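Local coordinates for putative carbohydrate-active enzyme (Uncultured organism, PDB 5WH8), which probably hydrolyses O-glycosidic bonds in cellulose or related polysaccharides, this chain being the glycoside hydrolase family 5 cellulase domain of a longer, probably secreted protein, at residues S133-I146 and I168-C182. Sequence-based numbering, arbitrary orientation.
Sequences SAKHKDDKHVLYEI and IPVIRKNDPDKIIIC. With EDO (1,2-ethanediol), chain B.
Lys-178 curls past the Tyr-144 ring and buries its ammonium group in the loop that leads from helix 122-135 to strand 142-145. Its CB sits obliquely against the ring, 3.7 Å from Tyr-144 CE2. CG and CD then pass the carbonyl oxygen of Val-142, with Val-142 CG2 also against CG, and CE turns in to Asp-139 O. Bends at chi2, chi3 and chi4, all near +60°, fold the chain back so that NZ ends between two backbone acceptors, Lys-137 O and Asp-139 O, each 2.9 Å away and each approached from above its carbonyl plane. A salt bridge to Asp-175 OD2, 2.7 Å from Lys-178 NZ on the syn side of the carboxylate, completes the grip. Asp-175 OD2 also accepts the Tyr-144 hydroxyl (Tyr-144 OH to Asp-175 OD2 2.7 Å), with ring and carboxylate planes 82° apart; the two donors probably favour a charged carboxylate. Strands 142-145 and 180-182, joined through helix 157-172, form one beta-alpha-beta unit of the eight-stranded TIM barrel, neighbouring parallel strands linked by Tyr-144 N to Ile-179 O and Ile-181 N to Tyr-144 O. Ile-171 CG2 packs 3.7 Å from Tyr-144 CD2, while its CD1 meets Ile-146 CG2, fastening the helix to the sheet beside Trp-129. In the helical layer around the strands, Asn-174 ND2 donates in its amide plane to Ser-133 OG (3.0 Å, 171° at the hydrogen), and that hydroxyl is also bonded to Trp-129 O. A 1,2-ethanediol, probably from the crystallisation liquor, bridges Val-142 O and Ile-179 N through its O1.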
loop_
_atom_site.group_PDB
_atom_site.type_symbol
_atom_site.label_atom_id
_atom_site.label_comp_id
_atom_site.label_asym_id
_atom_site.label_seq_id
_atom_site.Cartn_x
_atom_site.Cartn_y
_atom_site.Cartn_z
ATOM N N SER A 133 -13.399 7.491 -5.407
ATOM C CA SER A 133 -13.349 8.669 -4.553
ATOM C C SER A 133 -14.750 9.149 -4.185
ATOM O O SER A 133 -14.956 9.587 -3.059
ATOM C CB SER A 133 -12.529 9.798 -5.216
ATOM O OG SER A 133 -13.011 10.159 -6.506
ATOM N N ALA A 134 -15.708 9.040 -5.104
ATOM C CA ALA A 134 -17.105 9.350 -4.769
ATOM C C ALA A 134 -17.671 8.330 -3.762
ATOM O O ALA A 134 -18.311 8.693 -2.788
ATOM C CB ALA A 134 -17.962 9.380 -6.021
ATOM N N LYS A 135 -17.407 7.051 -3.987
ATOM C CA LYS A 135 -17.952 5.993 -3.136
ATOM C C LYS A 135 -17.373 6.030 -1.734
ATOM O O LYS A 135 -18.086 5.773 -0.760
ATOM C CB LYS A 135 -17.698 4.626 -3.773
ATOM C CG LYS A 135 -18.248 3.419 -3.016
ATOM C CD LYS A 135 -19.779 3.413 -2.991
ATOM C CE LYS A 135 -20.325 2.051 -2.565
ATOM N NZ LYS A 135 -19.878 1.677 -1.200
ATOM N N HIS A 136 -16.089 6.366 -1.627
ATOM C CA HIS A 136 -15.394 6.250 -0.340
ATOM C C HIS A 136 -15.036 7.589 0.290
ATOM O O HIS A 136 -14.244 7.637 1.224
ATOM C CB HIS A 136 -14.150 5.361 -0.522
ATOM C CG HIS A 136 -14.514 3.973 -0.926
ATOM N ND1 HIS A 136 -15.200 3.111 -0.087
ATOM C CD2 HIS A 136 -14.377 3.322 -2.101
ATOM C CE1 HIS A 136 -15.444 1.983 -0.730
ATOM N NE2 HIS A 136 -14.958 2.089 -1.956
ATOM N N LYS A 137 -15.682 8.666 -0.173
ATOM C CA LYS A 137 -15.465 9.995 0.418
ATOM C C LYS A 137 -15.564 9.995 1.939
ATOM O O LYS A 137 -14.748 10.619 2.634
ATOM C CB LYS A 137 -16.488 11.016 -0.135
ATOM C CG LYS A 137 -16.462 12.366 0.611
ATOM C CD LYS A 137 -17.581 13.318 0.172
ATOM C CE LYS A 137 -17.484 14.655 0.929
ATOM N NZ LYS A 137 -18.659 15.539 0.704
ATOM N N ASP A 138 -16.587 9.328 2.458
ATOM C CA ASP A 138 -16.877 9.396 3.887
ATOM C C ASP A 138 -16.180 8.281 4.661
ATOM O O ASP A 138 -16.407 8.119 5.864
ATOM C CB ASP A 138 -18.388 9.340 4.113
ATOM C CG ASP A 138 -19.107 10.561 3.552
ATOM O OD1 ASP A 138 -18.523 11.665 3.530
ATOM O OD2 ASP A 138 -20.259 10.402 3.115
ATOM N N ASP A 139 -15.355 7.499 3.966
ATOM C CA ASP A 139 -14.526 6.467 4.619
ATOM C C ASP A 139 -13.177 7.059 5.067
ATOM O O ASP A 139 -12.321 7.367 4.218
ATOM C CB ASP A 139 -14.297 5.286 3.667
ATOM C CG ASP A 139 -15.549 4.462 3.419
ATOM O OD1 ASP A 139 -16.471 4.470 4.250
ATOM O OD2 ASP A 139 -15.597 3.773 2.394
ATOM N N LYS A 140 -12.996 7.195 6.383
ATOM C CA LYS A 140 -11.804 7.795 6.984
ATOM C C LYS A 140 -10.571 6.930 6.817
ATOM O O LYS A 140 -9.458 7.421 6.958
ATOM C CB LYS A 140 -11.988 8.020 8.495
ATOM C CG LYS A 140 -12.823 9.213 8.897
ATOM C CD LYS A 140 -12.654 9.405 10.409
ATOM C CE LYS A 140 -13.410 10.601 10.932
ATOM N NZ LYS A 140 -13.089 10.786 12.367
ATOM N N HIS A 141 -10.771 5.639 6.548
ATOM C CA HIS A 141 -9.674 4.679 6.646
ATOM C C HIS A 141 -8.984 4.340 5.325
ATOM O O HIS A 141 -7.998 3.589 5.330
ATOM C CB HIS A 141 -10.171 3.383 7.278
ATOM C CG HIS A 141 -11.098 2.596 6.412
ATOM N ND1 HIS A 141 -12.299 3.103 5.941
ATOM C CD2 HIS A 141 -11.024 1.323 5.955
ATOM C CE1 HIS A 141 -12.903 2.179 5.218
ATOM N NE2 HIS A 141 -12.155 1.086 5.219
ATOM N N VAL A 142 -9.473 4.865 4.199
ATOM C CA VAL A 142 -8.862 4.564 2.901
ATOM C C VAL A 142 -7.724 5.526 2.519
ATOM O O VAL A 142 -7.707 6.709 2.889
ATOM C CB VAL A 142 -9.897 4.572 1.742
ATOM C CG1 VAL A 142 -10.930 3.461 1.930
ATOM C CG2 VAL A 142 -10.586 5.930 1.589
ATOM N N LEU A 143 -6.757 4.983 1.786
ATOM C CA LEU A 143 -5.700 5.767 1.132
ATOM C C LEU A 143 -5.706 5.375 -0.339
ATOM O O LEU A 143 -5.966 4.218 -0.654
ATOM C CB LEU A 143 -4.309 5.512 1.725
ATOM C CG LEU A 143 -4.101 5.902 3.195
ATOM C CD1 LEU A 143 -4.595 4.790 4.097
ATOM C CD2 LEU A 143 -2.639 6.175 3.507
ATOM N N TYR A 144 -5.408 6.319 -1.231
ATOM C CA TYR A 144 -5.493 6.092 -2.678
ATOM C C TYR A 144 -4.093 6.025 -3.317
ATOM O O TYR A 144 -3.388 7.037 -3.408
ATOM C CB TYR A 144 -6.343 7.220 -3.325
ATOM C CG TYR A 144 -7.775 7.371 -2.785
ATOM C CD1 TYR A 144 -8.573 6.253 -2.509
ATOM C CD2 TYR A 144 -8.335 8.638 -2.599
ATOM C CE1 TYR A 144 -9.881 6.407 -2.064
ATOM C CE2 TYR A 144 -9.614 8.797 -2.139
ATOM C CZ TYR A 144 -10.388 7.678 -1.868
ATOM O OH TYR A 144 -11.688 7.838 -1.438
ATOM N N GLU A 145 -3.675 4.830 -3.749
ATOM C CA GLU A 145 -2.376 4.633 -4.400
ATOM C C GLU A 145 -2.619 4.584 -5.915
ATOM O O GLU A 145 -3.063 3.562 -6.446
ATOM C CB GLU A 145 -1.701 3.352 -3.879
ATOM C CG GLU A 145 -0.327 3.068 -4.490
ATOM C CD GLU A 145 0.403 1.886 -3.872
ATOM O OE1 GLU A 145 -0.197 1.168 -3.043
ATOM O OE2 GLU A 145 1.575 1.651 -4.255
ATOM N N ILE A 146 -2.352 5.699 -6.602
ATOM C CA ILE A 146 -2.884 5.927 -7.948
ATOM C C ILE A 146 -2.091 5.224 -9.085
ATOM O O ILE A 146 -2.631 5.106 -10.200
ATOM C CB ILE A 146 -3.023 7.474 -8.234
ATOM C CG1 ILE A 146 -1.694 8.212 -8.007
ATOM C CG2 ILE A 146 -4.134 8.071 -7.372
ATOM C CD1 ILE A 146 -1.673 9.659 -8.592
ATOM N N ILE A 168 -5.520 13.221 -9.995
ATOM C CA ILE A 168 -5.752 13.805 -8.675
ATOM C C ILE A 168 -6.937 14.785 -8.691
ATOM O O ILE A 168 -7.738 14.774 -7.756
ATOM C CB ILE A 168 -4.474 14.462 -8.115
ATOM C CG1 ILE A 168 -3.479 13.342 -7.732
ATOM C CG2 ILE A 168 -4.788 15.350 -6.895
ATOM C CD1 ILE A 168 -2.136 13.843 -7.281
ATOM N N PRO A 169 -7.079 15.608 -9.748
ATOM C CA PRO A 169 -8.274 16.472 -9.731
ATOM C C PRO A 169 -9.601 15.703 -9.757
ATOM O O PRO A 169 -10.614 16.179 -9.224
ATOM C CB PRO A 169 -8.106 17.320 -11.004
ATOM C CG PRO A 169 -6.618 17.360 -11.222
ATOM C CD PRO A 169 -6.154 15.963 -10.837
ATOM N N VAL A 170 -9.603 14.540 -10.387
ATOM C CA VAL A 170 -10.792 13.691 -10.453
ATOM C C VAL A 170 -11.115 13.137 -9.066
ATOM O O VAL A 170 -12.280 13.048 -8.670
ATOM C CB VAL A 170 -10.585 12.549 -11.459
ATOM C CG1 VAL A 170 -11.708 11.532 -11.393
ATOM C CG2 VAL A 170 -10.445 13.110 -12.881
ATOM N N ILE A 171 -10.078 12.774 -8.326
ATOM C CA ILE A 171 -10.267 12.305 -6.957
ATOM C C ILE A 171 -10.713 13.452 -6.027
ATOM O O ILE A 171 -11.664 13.316 -5.259
ATOM C CB ILE A 171 -8.956 11.660 -6.425
ATOM C CG1 ILE A 171 -8.706 10.334 -7.154
ATOM C CG2 ILE A 171 -9.010 11.486 -4.895
ATOM C CD1 ILE A 171 -7.356 9.677 -6.775
ATOM N N ARG A 172 -10.030 14.584 -6.115
ATOM C CA ARG A 172 -10.214 15.663 -5.149
ATOM C C ARG A 172 -11.538 16.406 -5.345
ATOM O O ARG A 172 -12.038 17.009 -4.400
ATOM C CB ARG A 172 -9.025 16.630 -5.223
ATOM C CG ARG A 172 -7.717 16.039 -4.668
ATOM C CD ARG A 172 -7.761 16.007 -3.141
ATOM N NE ARG A 172 -6.813 15.113 -2.460
ATOM C CZ ARG A 172 -5.587 15.446 -2.080
ATOM N NH1 ARG A 172 -5.076 16.643 -2.374
ATOM N NH2 ARG A 172 -4.845 14.547 -1.450
ATOM N N LYS A 173 -12.137 16.325 -6.527
ATOM C CA LYS A 173 -13.464 16.937 -6.696
ATOM C C LYS A 173 -14.518 16.184 -5.869
ATOM O O LYS A 173 -15.533 16.761 -5.482
ATOM C CB LYS A 173 -13.872 16.983 -8.167
ATOM C CG LYS A 173 -14.333 15.693 -8.768
ATOM C CD LYS A 173 -14.963 15.924 -10.125
ATOM C CE LYS A 173 -15.200 14.624 -10.856
ATOM N NZ LYS A 173 -16.343 13.870 -10.297
ATOM N N ASN A 174 -14.273 14.899 -5.602
ATOM C CA ASN A 174 -15.171 14.060 -4.796
ATOM C C ASN A 174 -14.767 13.923 -3.321
ATOM O O ASN A 174 -15.631 13.823 -2.432
ATOM C CB ASN A 174 -15.249 12.653 -5.379
ATOM C CG ASN A 174 -15.834 12.620 -6.772
ATOM O OD1 ASN A 174 -16.815 13.313 -7.066
ATOM N ND2 ASN A 174 -15.249 11.798 -7.635
ATOM N N ASP A 175 -13.456 13.876 -3.081
ATOM C CA ASP A 175 -12.892 13.504 -1.783
ATOM C C ASP A 175 -11.692 14.415 -1.490
ATOM O O ASP A 175 -10.537 14.097 -1.811
ATOM C CB ASP A 175 -12.493 12.022 -1.816
ATOM C CG ASP A 175 -12.142 11.473 -0.449
ATOM O OD1 ASP A 175 -12.046 12.276 0.506
ATOM O OD2 ASP A 175 -11.962 10.235 -0.337
ATOM N N PRO A 176 -11.961 15.590 -0.913
ATOM C CA PRO A 176 -10.936 16.636 -0.813
ATOM C C PRO A 176 -9.734 16.366 0.109
ATOM O O PRO A 176 -8.691 16.983 -0.106
ATOM C CB PRO A 176 -11.730 17.843 -0.276
ATOM C CG PRO A 176 -13.124 17.590 -0.656
ATOM C CD PRO A 176 -13.320 16.107 -0.653
ATOM N N ASP A 177 -9.876 15.505 1.114
ATOM C CA ASP A 177 -8.864 15.417 2.187
ATOM C C ASP A 177 -8.097 14.076 2.307
ATOM O O ASP A 177 -7.140 13.960 3.070
ATOM C CB ASP A 177 -9.550 15.743 3.511
ATOM C CG ASP A 177 -10.014 17.194 3.566
ATOM O OD1 ASP A 177 -9.138 18.077 3.604
ATOM O OD2 ASP A 177 -11.233 17.448 3.541
ATOM N N LYS A 178 -8.508 13.085 1.551
ATOM C CA LYS A 178 -7.950 11.727 1.676
ATOM C C LYS A 178 -6.514 11.698 1.146
ATOM O O LYS A 178 -6.203 12.387 0.188
ATOM C CB LYS A 178 -8.854 10.761 0.914
ATOM C CG LYS A 178 -9.101 9.389 1.572
ATOM C CD LYS A 178 -9.688 9.481 2.958
ATOM C CE LYS A 178 -11.031 10.188 3.010
ATOM N NZ LYS A 178 -12.115 9.450 2.282
ATOM N N ILE A 179 -5.619 10.954 1.801
ATOM C CA ILE A 179 -4.232 10.838 1.329
ATOM C C ILE A 179 -4.143 10.114 -0.010
ATOM O O ILE A 179 -4.768 9.062 -0.213
ATOM C CB ILE A 179 -3.349 10.116 2.351
ATOM C CG1 ILE A 179 -3.351 10.896 3.666
ATOM C CG2 ILE A 179 -1.899 9.916 1.811
ATOM C CD1 ILE A 179 -2.504 10.303 4.757
ATOM N N ILE A 180 -3.388 10.725 -0.924
ATOM C CA ILE A 180 -3.046 10.134 -2.216
ATOM C C ILE A 180 -1.564 9.803 -2.191
ATOM O O ILE A 180 -0.745 10.625 -1.749
ATOM C CB ILE A 180 -3.369 11.090 -3.394
ATOM C CG1 ILE A 180 -4.886 11.279 -3.471
ATOM C CG2 ILE A 180 -2.824 10.559 -4.710
ATOM C CD1 ILE A 180 -5.350 12.375 -4.406
ATOM N N ILE A 181 -1.221 8.580 -2.604
ATOM C CA ILE A 181 0.176 8.112 -2.629
ATOM C C ILE A 181 0.551 7.939 -4.094
ATOM O O ILE A 181 -0.104 7.174 -4.811
ATOM C CB ILE A 181 0.393 6.765 -1.886
ATOM C CG1 ILE A 181 -0.206 6.787 -0.479
ATOM C CG2 ILE A 181 1.917 6.420 -1.825
ATOM C CD1 ILE A 181 -0.264 5.424 0.229
ATOM N N CYS A 182 1.595 8.640 -4.525
ATOM C CA CYS A 182 1.980 8.711 -5.930
ATOM C C CYS A 182 3.255 7.953 -6.225
ATOM O O CYS A 182 4.296 8.245 -5.628
ATOM C CB CYS A 182 2.177 10.176 -6.344
ATOM S SG CYS A 182 2.518 10.402 -8.134
HETATM C C1 EDO B . -6.689 9.080 5.070
HETATM O O1 EDO B . -6.379 8.892 3.699
HETATM C C2 EDO B . -6.349 7.816 5.833
HETATM O O2 EDO B . -6.816 7.976 7.163
#